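Local coordinates for CysE, serine acetyltransferase (Brucella abortus, PDB 4HZD), which probably transfers the acetyl group of acetyl-coenzyme A to serine, giving the O-acetylserine from which cysteine is made, at residues T177-D182 with H203-Q208; T170-G175 with V184-G189. One frame throughout, in Å; residues are numbered along the deposited sequence.

Interaction 1 (T177-D182 with H203-Q208); sequences TAVVED and HPKIRQ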
loop_
_atom_site.group_PDB
_atom_site.type_symbol
_atom_site.label_atom_id
_atom_site.label_comp_id
_atom_site.label_asym_id
_atom_site.label_seq_id
_atom_site.Cartn_x
_atom_site.Cartn_y
_atom_site.Cartn_z
ATOM N N THR A 177 -1.976 -35.900 3.706
ATOM C CA THR A 177 -1.229 -37.054 4.191
ATOM C C THR A 177 -0.063 -37.458 3.290
ATOM O O THR A 177 0.478 -38.579 3.410
ATOM C CB THR A 177 -2.140 -38.273 4.415
ATOM O OG1 THR A 177 -2.598 -38.759 3.143
ATOM C CG2 THR A 177 -3.334 -37.870 5.323
ATOM N N ALA A 178 0.304 -36.573 2.366
ATOM C CA ALA A 178 1.536 -36.795 1.555
ATOM C C ALA A 178 2.807 -36.701 2.379
ATOM O O ALA A 178 2.907 -35.897 3.349
ATOM C CB ALA A 178 1.620 -35.820 0.392
ATOM N N VAL A 179 3.777 -37.522 1.967
ATOM C CA VAL A 179 5.127 -37.515 2.514
ATOM C C VAL A 179 6.117 -37.444 1.343
ATOM O O VAL A 179 6.048 -38.237 0.406
ATOM C CB VAL A 179 5.454 -38.733 3.391
ATOM C CG1 VAL A 179 6.862 -38.593 3.939
ATOM C CG2 VAL A 179 4.458 -38.869 4.543
ATOM N N VAL A 180 6.992 -36.446 1.387
ATOM C CA VAL A 180 8.097 -36.364 0.461
ATOM C C VAL A 180 9.394 -36.461 1.266
ATOM O O VAL A 180 9.627 -35.660 2.170
ATOM C CB VAL A 180 8.071 -35.030 -0.339
ATOM C CG1 VAL A 180 9.195 -34.992 -1.361
ATOM C CG2 VAL A 180 6.736 -34.834 -1.012
ATOM N N GLU A 181 10.249 -37.416 0.918
ATOM C CA GLU A 181 11.540 -37.572 1.607
ATOM C C GLU A 181 12.640 -36.667 1.012
ATOM O O GLU A 181 12.361 -35.892 0.114
ATOM C CB GLU A 181 11.937 -39.054 1.641
ATOM C CG GLU A 181 10.980 -39.868 2.496
ATOM C CD GLU A 181 11.278 -41.367 2.528
ATOM O OE1 GLU A 181 12.398 -41.810 2.185
ATOM O OE2 GLU A 181 10.359 -42.108 2.895
ATOM N N ASP A 182 13.871 -36.759 1.514
ATOM C CA ASP A 182 14.972 -35.915 1.014
ATOM C C ASP A 182 15.375 -36.100 -0.413
ATOM O O ASP A 182 15.120 -37.141 -1.020
ATOM C CB ASP A 182 16.230 -36.057 1.876
ATOM C CG ASP A 182 15.947 -35.904 3.325
ATOM O OD1 ASP A 182 14.905 -35.303 3.675
ATOM O OD2 ASP A 182 16.760 -36.389 4.128
ATOM N N HIS A 203 -2.631 -40.084 0.389
ATOM C CA HIS A 203 -1.849 -39.307 -0.594
ATOM C C HIS A 203 -0.523 -39.989 -0.656
ATOM O O HIS A 203 -0.230 -40.835 0.218
ATOM C CB HIS A 203 -1.723 -37.821 -0.171
ATOM C CG HIS A 203 -3.067 -37.121 0.028
ATOM N ND1 HIS A 203 -3.487 -36.676 1.228
ATOM C CD2 HIS A 203 -4.080 -36.796 -0.878
ATOM C CE1 HIS A 203 -4.715 -36.117 1.109
ATOM N NE2 HIS A 203 -5.086 -36.200 -0.164
ATOM N N PRO A 204 0.296 -39.644 -1.659
ATOM C CA PRO A 204 1.531 -40.364 -1.946
ATOM C C PRO A 204 2.699 -40.222 -0.983
ATOM O O PRO A 204 2.873 -39.214 -0.248
ATOM C CB PRO A 204 1.947 -39.827 -3.328
ATOM C CG PRO A 204 0.676 -39.403 -3.952
ATOM C CD PRO A 204 -0.067 -38.766 -2.796
ATOM N N LYS A 205 3.492 -41.277 -1.005
ATOM C CA LYS A 205 4.725 -41.356 -0.259
ATOM C C LYS A 205 5.860 -41.354 -1.277
ATOM O O LYS A 205 6.052 -42.319 -2.031
ATOM C CB LYS A 205 4.728 -42.621 0.612
ATOM C CG LYS A 205 3.451 -42.818 1.436
ATOM C CD LYS A 205 3.297 -41.763 2.539
ATOM C CE LYS A 205 1.954 -41.836 3.297
ATOM N NZ LYS A 205 0.723 -41.578 2.490
ATOM N N ILE A 206 6.584 -40.244 -1.332
ATOM C CA ILE A 206 7.688 -40.081 -2.288
ATOM C C ILE A 206 9.031 -40.333 -1.588
ATOM O O ILE A 206 9.417 -39.577 -0.685
ATOM C CB ILE A 206 7.641 -38.672 -2.932
ATOM C CG1 ILE A 206 6.206 -38.355 -3.413
ATOM C CG2 ILE A 206 8.675 -38.509 -4.038
ATOM C CD1 ILE A 206 5.669 -39.288 -4.501
ATOM N N ARG A 207 9.746 -41.382 -2.034
ATOM C CA ARG A 207 11.049 -41.768 -1.469
ATOM C C ARG A 207 12.175 -40.878 -2.006
ATOM O O ARG A 207 11.966 -40.094 -2.926
ATOM C CB ARG A 207 11.356 -43.236 -1.774
ATOM C CG ARG A 207 10.318 -44.213 -1.224
ATOM C CD ARG A 207 10.535 -44.477 0.248
ATOM N NE ARG A 207 9.415 -45.215 0.855
ATOM C CZ ARG A 207 8.376 -44.654 1.501
ATOM N NH1 ARG A 207 8.278 -43.332 1.624
ATOM N NH2 ARG A 207 7.413 -45.416 2.027
ATOM N N GLN A 208 13.357 -41.029 -1.417
ATOM C CA GLN A 208 14.522 -40.201 -1.630
ATOM C C GLN A 208 15.001 -40.244 -3.085
ATOM O O GLN A 208 14.913 -41.273 -3.729
ATOM C CB GLN A 208 15.616 -40.726 -0.687
ATOM C CG GLN A 208 16.514 -39.675 -0.082
ATOM C CD GLN A 208 17.420 -40.210 1.020
ATOM O OE1 GLN A 208 18.632 -40.372 0.814
ATOM N NE2 GLN A 208 16.843 -40.472 2.204
#
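Two bends in the Lys205 side chain, at chi2 (-68°) and chi4, fold it back toward Thr177, at the start of 177-182, whereas Glu181 runs extended beyond CG and Arg207 turns at chi2 to lie beside it. The folded lysine brings its NZ to the carbonyl Thr177 O (3.1 Å), approaching from above the carbonyl plane. The same NZ donates to His203 O at 2.6 Å; Asp201 adds a salt bridge and Asn221 a further hydrogen bond, so four oxygens surround the ammonium group and share its three N-H. On the way, Lys205 CD passes 3.7 Å from Val179 CG2, so the aliphatic part of the chain crosses the valine obliquely. At the start of the pair, the imidazole of His203 accepts a bond from the backbone: Thr177 N lies near the ring plane, 3.0 Å from His203 ND1. Thr177 OG1 sits close by and is bonded to the amide of Arg202. Between these polar ends runs a parallel ladder, its bonds nearly along the C=O axes: Val179 N to Pro204 O (2.9 Å), Ile206 N to Val179 O (2.7 Å) and Glu181 N to Ile206 O (2.8 Å). Beyond it, Glu181 OE2 and Arg207 NH1 form a salt bridge of 2.7 Å, with carboxylate and guanidinium planes only 14° apart. Val179 and Lys205 occupy one face of the sheet; Val180 and Ile206 occupy the other, where both pack on Leu192. Such stacking of short parallel strands from successive coils, with aliphatic residues turned inward, is characteristic of parallel beta-helices, here the left-handed one of the hexapeptide-repeat acyltransferases.

Interaction 2 (T170-G175 with V184-G189); sequences TGLVVG and VSILHG
A single backbone hydrogen bond joins the two segments: Gly189 N donates to Thr170 O over 2.9 Å. Its N-H...O angle of 141° is well short of straight, and the donor stands above the carbonyl plane. Close backbone packing accompanies it. The CA atoms of Gly171 and Gly189 come within 4.5 Å, both at positive phi. His188 CB also lies 3.2 Å from Thr170 O.

Apolar contact is confined to one pair. Leu172, with CG anti to the backbone N (chi1 -179°), crosses Ile186 at about a right angle, so that Leu172 CD1 meets Ile186 CG2 at 3.9 Å; both also pack on Leu166 inside the coil.

The remaining interactions reach outward. The His188 ring meets that of His168 nearly perpendicularly, while His188 NE2 bonds to Thr191 OG1 of the second subunit. Thr170 OG1 is held by Lys116. His188 and Leu187 both touch coenzyme A, so the spot where one three-sided coil of the left-handed beta-helix comes round onto the next also forms part of the coenzyme A pocket beside a subunit interface.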
loop_
_atom_site.group_PDB
_atom_site.type_symbol
_atom_site.label_atom_id
_atom_site.label_comp_id
_atom_site.label_asym_id
_atom_site.label_seq_id
_atom_site.Cartn_x
_atom_site.Cartn_y
_atom_site.Cartn_z
ATOM N N THR A 170 4.570 -23.710 -10.491
ATOM C CA THR A 170 3.164 -23.352 -10.707
ATOM C C THR A 170 2.227 -24.581 -10.790
ATOM O O THR A 170 2.401 -25.439 -11.647
ATOM C CB THR A 170 2.999 -22.609 -12.047
ATOM O OG1 THR A 170 3.987 -21.576 -12.170
ATOM C CG2 THR A 170 1.520 -22.082 -12.228
ATOM N N GLY A 171 1.199 -24.625 -9.941
ATOM C CA GLY A 171 0.121 -25.618 -10.077
ATOM C C GLY A 171 0.323 -26.819 -9.151
ATOM O O GLY A 171 -0.461 -27.748 -9.171
ATOM N N LEU A 172 1.396 -26.797 -8.363
ATOM C CA LEU A 172 1.621 -27.833 -7.382
ATOM C C LEU A 172 0.509 -27.951 -6.366
ATOM O O LEU A 172 0.100 -26.966 -5.757
ATOM C CB LEU A 172 2.966 -27.644 -6.651
ATOM C CG LEU A 172 3.361 -28.690 -5.591
ATOM C CD1 LEU A 172 3.702 -30.045 -6.222
ATOM C CD2 LEU A 172 4.548 -28.198 -4.779
ATOM N N VAL A 173 0.043 -29.184 -6.196
ATOM C CA VAL A 173 -0.895 -29.548 -5.155
ATOM C C VAL A 173 -0.356 -30.764 -4.361
ATOM O O VAL A 173 -0.026 -31.833 -4.920
ATOM C CB VAL A 173 -2.315 -29.859 -5.712
ATOM C CG1 VAL A 173 -3.233 -30.327 -4.600
ATOM C CG2 VAL A 173 -2.948 -28.670 -6.435
ATOM N N VAL A 174 -0.293 -30.610 -3.044
ATOM C CA VAL A 174 0.144 -31.671 -2.156
ATOM C C VAL A 174 -0.880 -31.833 -1.032
ATOM O O VAL A 174 -1.141 -30.892 -0.246
ATOM C CB VAL A 174 1.537 -31.366 -1.577
ATOM C CG1 VAL A 174 2.018 -32.434 -0.581
ATOM C CG2 VAL A 174 2.521 -31.149 -2.720
ATOM N N GLY A 175 -1.420 -33.041 -0.948
ATOM C CA GLY A 175 -2.434 -33.370 0.026
ATOM C C GLY A 175 -1.948 -33.537 1.454
ATOM O O GLY A 175 -0.761 -33.698 1.735
ATOM N N VAL A 184 14.420 -34.820 -3.314
ATOM C CA VAL A 184 13.433 -34.966 -4.391
ATOM C C VAL A 184 13.415 -33.714 -5.279
ATOM O O VAL A 184 13.652 -32.600 -4.789
ATOM C CB VAL A 184 12.054 -35.277 -3.777
ATOM C CG1 VAL A 184 10.952 -35.332 -4.825
ATOM C CG2 VAL A 184 12.141 -36.618 -3.060
ATOM N N SER A 185 13.181 -33.901 -6.573
ATOM C CA SER A 185 12.905 -32.784 -7.478
ATOM C C SER A 185 11.499 -32.908 -8.022
ATOM O O SER A 185 11.094 -33.982 -8.518
ATOM C CB SER A 185 13.907 -32.717 -8.632
ATOM O OG SER A 185 15.213 -32.526 -8.115
ATOM N N ILE A 186 10.727 -31.820 -7.914
ATOM C CA ILE A 186 9.334 -31.802 -8.369
ATOM C C ILE A 186 9.102 -30.617 -9.326
ATOM O O ILE A 186 9.467 -29.474 -9.028
ATOM C CB ILE A 186 8.327 -31.738 -7.186
ATOM C CG1 ILE A 186 8.599 -32.829 -6.126
ATOM C CG2 ILE A 186 6.871 -31.810 -7.680
ATOM C CD1 ILE A 186 7.637 -32.803 -4.956
ATOM N N LEU A 187 8.490 -30.879 -10.471
ATOM C CA LEU A 187 8.220 -29.795 -11.412
ATOM C C LEU A 187 6.832 -29.155 -11.236
ATOM O O LEU A 187 6.103 -29.541 -10.351
ATOM C CB LEU A 187 8.554 -30.242 -12.854
ATOM C CG LEU A 187 10.038 -29.792 -12.974
ATOM C CD1 LEU A 187 11.049 -30.903 -12.752
ATOM C CD2 LEU A 187 10.304 -28.967 -14.222
ATOM N N HIS A 188 6.505 -28.144 -12.039
ATOM C CA HIS A 188 5.155 -27.520 -12.044
ATOM C C HIS A 188 4.105 -28.480 -12.578
ATOM O O HIS A 188 4.427 -29.441 -13.309
ATOM C CB HIS A 188 5.145 -26.300 -12.950
ATOM C CG HIS A 188 5.615 -26.604 -14.353
ATOM N ND1 HIS A 188 6.898 -26.925 -14.626
ATOM C CD2 HIS A 188 4.925 -26.653 -15.568
ATOM C CE1 HIS A 188 7.037 -27.148 -15.948
ATOM N NE2 HIS A 188 5.821 -26.995 -16.528
ATOM N N GLY A 189 2.860 -28.206 -12.206
ATOM C CA GLY A 189 1.671 -28.972 -12.626
ATOM C C GLY A 189 1.576 -30.339 -11.947
ATOM O O GLY A 189 0.862 -31.207 -12.411
#

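After the N-terminal helices and the first strands of the beta-helix, the chain reaches 170-175, turns through 177-182 and 184-189, and later reaches 203-208. Interaction 2 closes first, bringing the end of one three-strand circuit back over its beginning, with eight residues between its segments. Interaction 1 closes a longer loop of twenty residues, which includes strand 191-193. Because their segments alternate, the two contacts cross rather than nest, as expected where each coil is wound onto the previous one. They also touch: Ile206 CG2 lies 4.0 Å from Val184 CG1. Between them they involve all three sides: interaction 1 pairs strands 179-180 and 205-206 within one side, interaction 2 links the sides holding 172-174 and 185-186.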